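Local coordinates for phosphoenolpyruvate-protein phosphotransferase (Coxiella burnetii, PDB 3TRC) that probably transfers phosphate from phosphoenolpyruvate to a histidine of a partner protein, this chain being its GAF domain, at residues Leu45-Leu57 / Gly69-Gly81. Residues are numbered along the deposited sequence; the frame is centred on the assembly and turned at random.
Sequences LFICDDVHGEYVL and GKLRLKFGEGLIG. With NA (sodium ion), chain C; PO4 (phosphate ion), chain B.
Tyr-55 and Leu-73 form a hydrogen-bonded antiparallel pair, with Tyr-55 N 2.7 Å from Leu-73 O, flanked by the non-hydrogen-bonded pairs Glu-54/Lys-74 and Val-56/Arg-72. The axes of strands 54-57 and 72-74 run at 158°; beyond these pairs Leu-57 N donates to Leu-71 O, while Leu-57 O accepts from Gly-69 N, two residues further on, so the regular pairing ends here.

The face bearing Glu-54 and Arg-72 illustrates how charges can lace an edge strand to its neighbour. Arg-72 NH1 is shared, reaching Asp-49 OD2 at 2.8 Å, on that oxygen's anti side, and Glu-54 OE1 at 2.9 Å; Val-56 CG2 lies over one guanidinium face. His-52 ND1 also donates to Asp-49 OD2, from above the carboxylate plane. Lys-74, bent at chi2 (-67°), runs alongside Glu-54 and brings NZ to OE2.

Beyond the strand, Phe-75 N donates to Gly-53 O (2.9 Å), and the Phe-75 ring covers Gly-53, whose CA makes a CH-pi contact with it, and turns its edge to the face of Tyr-55, planes 54° apart. On the side of the sheet that carries Tyr-55 and Leu-73, Phe-46 CE2 meets Leu-73 CD1 at 3.7 Å.

Tyr-55 OH and Gly-81 O bind sodium together with Glu-85, joining helix 78-86 to this edge of the antiparallel GAF-domain sheet.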
loop_
_atom_site.group_PDB
_atom_site.type_symbol
_atom_site.label_atom_id
_atom_site.label_comp_id
_atom_site.label_asym_id
_atom_site.label_seq_id
_atom_site.Cartn_x
_atom_site.Cartn_y
_atom_site.Cartn_z
ATOM N N LEU A 45 16.743 -6.187 -3.703
ATOM C CA LEU A 45 16.418 -4.773 -3.626
ATOM C C LEU A 45 17.720 -3.987 -3.618
ATOM O O LEU A 45 18.603 -4.245 -2.802
ATOM C CB LEU A 45 15.590 -4.489 -2.368
ATOM C CG LEU A 45 14.851 -3.150 -2.326
ATOM C CD1 LEU A 45 13.657 -3.229 -1.386
ATOM C CD2 LEU A 45 15.790 -2.024 -1.929
ATOM N N PHE A 46 17.840 -3.057 -4.561
ATOM C CA PHE A 46 19.025 -2.225 -4.693
ATOM C C PHE A 46 18.657 -0.806 -4.328
ATOM O O PHE A 46 17.551 -0.349 -4.625
ATOM C CB PHE A 46 19.531 -2.230 -6.139
ATOM C CG PHE A 46 20.091 -3.550 -6.591
ATOM C CD1 PHE A 46 19.264 -4.533 -7.104
ATOM C CD2 PHE A 46 21.457 -3.796 -6.522
ATOM C CE1 PHE A 46 19.785 -5.748 -7.535
ATOM C CE2 PHE A 46 21.984 -5.005 -6.940
ATOM C CZ PHE A 46 21.156 -5.979 -7.452
ATOM N N ILE A 47 19.584 -0.100 -3.697
ATOM C CA ILE A 47 19.373 1.313 -3.412
ATOM C C ILE A 47 20.427 2.144 -4.137
ATOM O O ILE A 47 21.591 1.750 -4.222
ATOM C CB ILE A 47 19.388 1.586 -1.895
ATOM C CG1 ILE A 47 18.205 0.872 -1.230
ATOM C CG2 ILE A 47 19.307 3.077 -1.616
ATOM C CD1 ILE A 47 17.973 1.289 0.210
ATOM N N CYS A 48 20.008 3.286 -4.681
ATOM C CA CYS A 48 20.934 4.170 -5.384
ATOM C C CYS A 48 21.965 4.788 -4.452
ATOM O O CYS A 48 21.628 5.287 -3.375
ATOM C CB CYS A 48 20.173 5.295 -6.076
ATOM S SG CYS A 48 19.080 4.743 -7.371
ATOM N N ASP A 49 23.221 4.757 -4.889
ATOM C CA ASP A 49 24.317 5.462 -4.228
ATOM C C ASP A 49 24.743 6.546 -5.205
ATOM O O ASP A 49 25.613 6.331 -6.044
ATOM C CB ASP A 49 25.476 4.494 -3.953
ATOM C CG ASP A 49 26.619 5.139 -3.186
ATOM O OD1 ASP A 49 26.590 6.371 -2.976
ATOM O OD2 ASP A 49 27.554 4.409 -2.798
ATOM N N ASP A 50 24.097 7.707 -5.117
ATOM C CA ASP A 50 24.269 8.743 -6.125
ATOM C C ASP A 50 25.692 9.286 -6.214
ATOM O O ASP A 50 26.147 9.631 -7.297
ATOM C CB ASP A 50 23.249 9.872 -5.931
ATOM C CG ASP A 50 21.821 9.422 -6.219
ATOM O OD1 ASP A 50 21.634 8.558 -7.095
ATOM O OD2 ASP A 50 20.885 9.933 -5.574
ATOM N N VAL A 51 26.401 9.347 -5.090
ATOM C CA VAL A 51 27.778 9.845 -5.110
ATOM C C VAL A 51 28.715 9.000 -5.988
ATOM O O VAL A 51 29.567 9.544 -6.700
ATOM C CB VAL A 51 28.370 9.980 -3.687
ATOM C CG1 VAL A 51 28.346 8.651 -2.971
ATOM C CG2 VAL A 51 29.796 10.517 -3.753
ATOM N N HIS A 52 28.560 7.678 -5.936
ATOM C CA HIS A 52 29.421 6.780 -6.700
ATOM C C HIS A 52 28.778 6.314 -8.009
ATOM O O HIS A 52 29.408 5.602 -8.791
ATOM C CB HIS A 52 29.808 5.564 -5.856
ATOM C CG HIS A 52 30.571 5.914 -4.615
ATOM N ND1 HIS A 52 30.037 5.790 -3.351
ATOM C CD2 HIS A 52 31.825 6.395 -4.449
ATOM C CE1 HIS A 52 30.931 6.176 -2.457
ATOM N NE2 HIS A 52 32.025 6.547 -3.098
ATOM N N GLY A 53 27.530 6.708 -8.234
ATOM C CA GLY A 53 26.827 6.348 -9.454
ATOM C C GLY A 53 26.639 4.849 -9.602
ATOM O O GLY A 53 26.837 4.283 -10.681
ATOM N N GLU A 54 26.255 4.206 -8.505
ATOM C CA GLU A 54 26.068 2.762 -8.472
ATOM C C GLU A 54 24.824 2.385 -7.688
ATOM O O GLU A 54 24.449 3.062 -6.734
ATOM C CB GLU A 54 27.270 2.086 -7.803
ATOM C CG GLU A 54 28.588 2.263 -8.523
ATOM C CD GLU A 54 29.776 1.836 -7.679
ATOM O OE1 GLU A 54 29.747 2.028 -6.442
ATOM O OE2 GLU A 54 30.744 1.304 -8.256
ATOM N N TYR A 55 24.193 1.296 -8.106
ATOM C CA TYR A 55 23.176 0.636 -7.309
ATOM C C TYR A 55 23.870 -0.285 -6.327
ATOM O O TYR A 55 24.783 -1.009 -6.707
ATOM C CB TYR A 55 22.290 -0.206 -8.214
ATOM C CG TYR A 55 21.569 0.616 -9.234
ATOM C CD1 TYR A 55 20.533 1.441 -8.840
ATOM C CD2 TYR A 55 21.920 0.577 -10.576
ATOM C CE1 TYR A 55 19.853 2.200 -9.732
ATOM C CE2 TYR A 55 21.236 1.358 -11.499
ATOM C CZ TYR A 55 20.196 2.167 -11.049
ATOM O OH TYR A 55 19.458 2.960 -11.886
ATOM N N VAL A 56 23.432 -0.269 -5.073
ATOM C CA VAL A 56 24.007 -1.153 -4.062
ATOM C C VAL A 56 22.974 -2.164 -3.590
ATOM O O VAL A 56 21.863 -1.798 -3.228
ATOM C CB VAL A 56 24.490 -0.353 -2.840
ATOM C CG1 VAL A 56 25.181 -1.284 -1.843
ATOM C CG2 VAL A 56 25.427 0.753 -3.279
ATOM N N LEU A 57 23.327 -3.443 -3.606
ATOM C CA LEU A 57 22.397 -4.460 -3.126
ATOM C C LEU A 57 22.165 -4.266 -1.633
ATOM O O LEU A 57 23.120 -4.211 -0.851
ATOM C CB LEU A 57 22.956 -5.856 -3.392
ATOM C CG LEU A 57 22.055 -6.997 -2.928
ATOM C CD1 LEU A 57 20.786 -7.047 -3.777
ATOM C CD2 LEU A 57 22.812 -8.322 -3.009
ATOM N N GLY A 69 24.977 -5.296 0.800
ATOM C CA GLY A 69 25.796 -4.193 1.267
ATOM C C GLY A 69 27.077 -4.056 0.470
ATOM O O GLY A 69 27.845 -3.114 0.683
ATOM N N LYS A 70 27.300 -4.982 -0.461
ATOM C CA LYS A 70 28.570 -5.065 -1.185
ATOM C C LYS A 70 28.436 -5.018 -2.714
ATOM O O LYS A 70 29.193 -4.320 -3.385
ATOM C CB LYS A 70 29.320 -6.339 -0.775
ATOM C CG LYS A 70 29.577 -6.459 0.723
ATOM C CD LYS A 70 30.462 -5.319 1.215
ATOM C CE LYS A 70 30.676 -5.377 2.718
ATOM N NZ LYS A 70 31.457 -4.203 3.205
ATOM N N LEU A 71 27.498 -5.778 -3.267
ATOM C CA LEU A 71 27.332 -5.835 -4.715
ATOM C C LEU A 71 26.929 -4.472 -5.268
ATOM O O LEU A 71 25.922 -3.903 -4.858
ATOM C CB LEU A 71 26.288 -6.883 -5.096
ATOM C CG LEU A 71 25.985 -6.990 -6.592
ATOM C CD1 LEU A 71 27.225 -7.406 -7.373
ATOM C CD2 LEU A 71 24.845 -7.965 -6.822
ATOM N N ARG A 72 27.729 -3.957 -6.197
ATOM C CA ARG A 72 27.486 -2.649 -6.794
ATOM C C ARG A 72 27.406 -2.751 -8.313
ATOM O O ARG A 72 28.227 -3.414 -8.951
ATOM C CB ARG A 72 28.576 -1.656 -6.369
ATOM C CG ARG A 72 28.501 -1.297 -4.897
ATOM C CD ARG A 72 29.720 -0.544 -4.387
ATOM N NE ARG A 72 29.449 -0.044 -3.044
ATOM C CZ ARG A 72 28.856 1.118 -2.794
ATOM N NH1 ARG A 72 28.504 1.917 -3.796
ATOM N NH2 ARG A 72 28.626 1.486 -1.542
ATOM N N LEU A 73 26.401 -2.096 -8.885
ATOM C CA LEU A 73 26.180 -2.113 -10.324
ATOM C C LEU A 73 26.139 -0.672 -10.807
ATOM O O LEU A 73 25.477 0.161 -10.200
ATOM C CB LEU A 73 24.857 -2.810 -10.646
ATOM C CG LEU A 73 24.723 -4.258 -10.167
ATOM C CD1 LEU A 73 23.311 -4.776 -10.434
ATOM C CD2 LEU A 73 25.758 -5.140 -10.836
ATOM N N LYS A 74 26.844 -0.373 -11.891
ATOM C CA LYS A 74 26.929 1.004 -12.366
ATOM C C LYS A 74 25.618 1.509 -12.953
ATOM O O LYS A 74 24.914 0.777 -13.656
ATOM C CB LYS A 74 28.047 1.148 -13.403
ATOM C CG LYS A 74 29.442 0.916 -12.848
ATOM C CD LYS A 74 29.821 2.002 -11.860
ATOM C CE LYS A 74 31.278 1.887 -11.441
ATOM N NZ LYS A 74 31.650 2.944 -10.458
ATOM N N PHE A 75 25.288 2.763 -12.661
ATOM C CA PHE A 75 24.128 3.396 -13.275
ATOM C C PHE A 75 24.216 3.234 -14.792
ATOM O O PHE A 75 25.283 3.404 -15.382
ATOM C CB PHE A 75 24.065 4.896 -12.952
ATOM C CG PHE A 75 23.650 5.224 -11.534
ATOM C CD1 PHE A 75 23.264 4.235 -10.648
ATOM C CD2 PHE A 75 23.642 6.546 -11.103
ATOM C CE1 PHE A 75 22.880 4.555 -9.352
ATOM C CE2 PHE A 75 23.262 6.873 -9.809
ATOM C CZ PHE A 75 22.883 5.874 -8.929
ATOM N N GLY A 76 23.095 2.897 -15.416
ATOM C CA GLY A 76 22.986 2.917 -16.864
ATOM C C GLY A 76 23.385 1.607 -17.511
ATOM O O GLY A 76 23.144 1.394 -18.700
ATOM N N GLU A 77 23.989 0.723 -16.727
ATOM C CA GLU A 77 24.558 -0.505 -17.273
ATOM C C GLU A 77 23.700 -1.734 -17.027
ATOM O O GLU A 77 23.057 -1.869 -15.986
ATOM C CB GLU A 77 25.966 -0.739 -16.725
ATOM C CG GLU A 77 26.958 0.341 -17.107
ATOM C CD GLU A 77 28.393 -0.088 -16.872
ATOM O OE1 GLU A 77 28.601 -1.176 -16.291
ATOM O OE2 GLU A 77 29.309 0.661 -17.271
ATOM N N GLY A 78 23.704 -2.639 -17.998
ATOM C CA GLY A 78 22.963 -3.875 -17.875
ATOM C C GLY A 78 21.458 -3.697 -17.864
ATOM O O GLY A 78 20.928 -2.609 -18.087
ATOM N N LEU A 79 20.761 -4.793 -17.597
ATOM C CA LEU A 79 19.314 -4.794 -17.594
ATOM C C LEU A 79 18.784 -4.001 -16.401
ATOM O O LEU A 79 17.823 -3.245 -16.522
ATOM C CB LEU A 79 18.813 -6.237 -17.546
ATOM C CG LEU A 79 17.334 -6.479 -17.812
ATOM C CD1 LEU A 79 16.893 -5.791 -19.105
ATOM C CD2 LEU A 79 17.075 -7.980 -17.873
ATOM N N ILE A 80 19.405 -4.184 -15.244
ATOM C CA ILE A 80 18.995 -3.441 -14.060
ATOM C C ILE A 80 19.190 -1.936 -14.271
ATOM O O ILE A 80 18.326 -1.128 -13.909
ATOM C CB ILE A 80 19.710 -3.960 -12.795
ATOM C CG1 ILE A 80 19.202 -5.369 -12.481
ATOM C CG2 ILE A 80 19.477 -3.029 -11.618
ATOM C CD1 ILE A 80 19.961 -6.101 -11.390
ATOM N N GLY A 81 20.313 -1.567 -14.884
ATOM C CA GLY A 81 20.546 -0.186 -15.268
ATOM C C GLY A 81 19.468 0.327 -16.206
ATOM O O GLY A 81 19.025 1.468 -16.101
HETATM NA NA NA C . 20.483 3.247 -14.339
HETATM P P PO4 B . 22.624 -6.865 -15.365
HETATM O O1 PO4 B . 24.024 -6.318 -15.259
HETATM O O2 PO4 B . 22.547 -8.206 -14.666
HETATM O O3 PO4 B . 21.636 -5.920 -14.736
HETATM O O4 PO4 B . 22.261 -7.072 -16.815
HETATM O O HOH W 1 30.193 -1.177 -9.886
#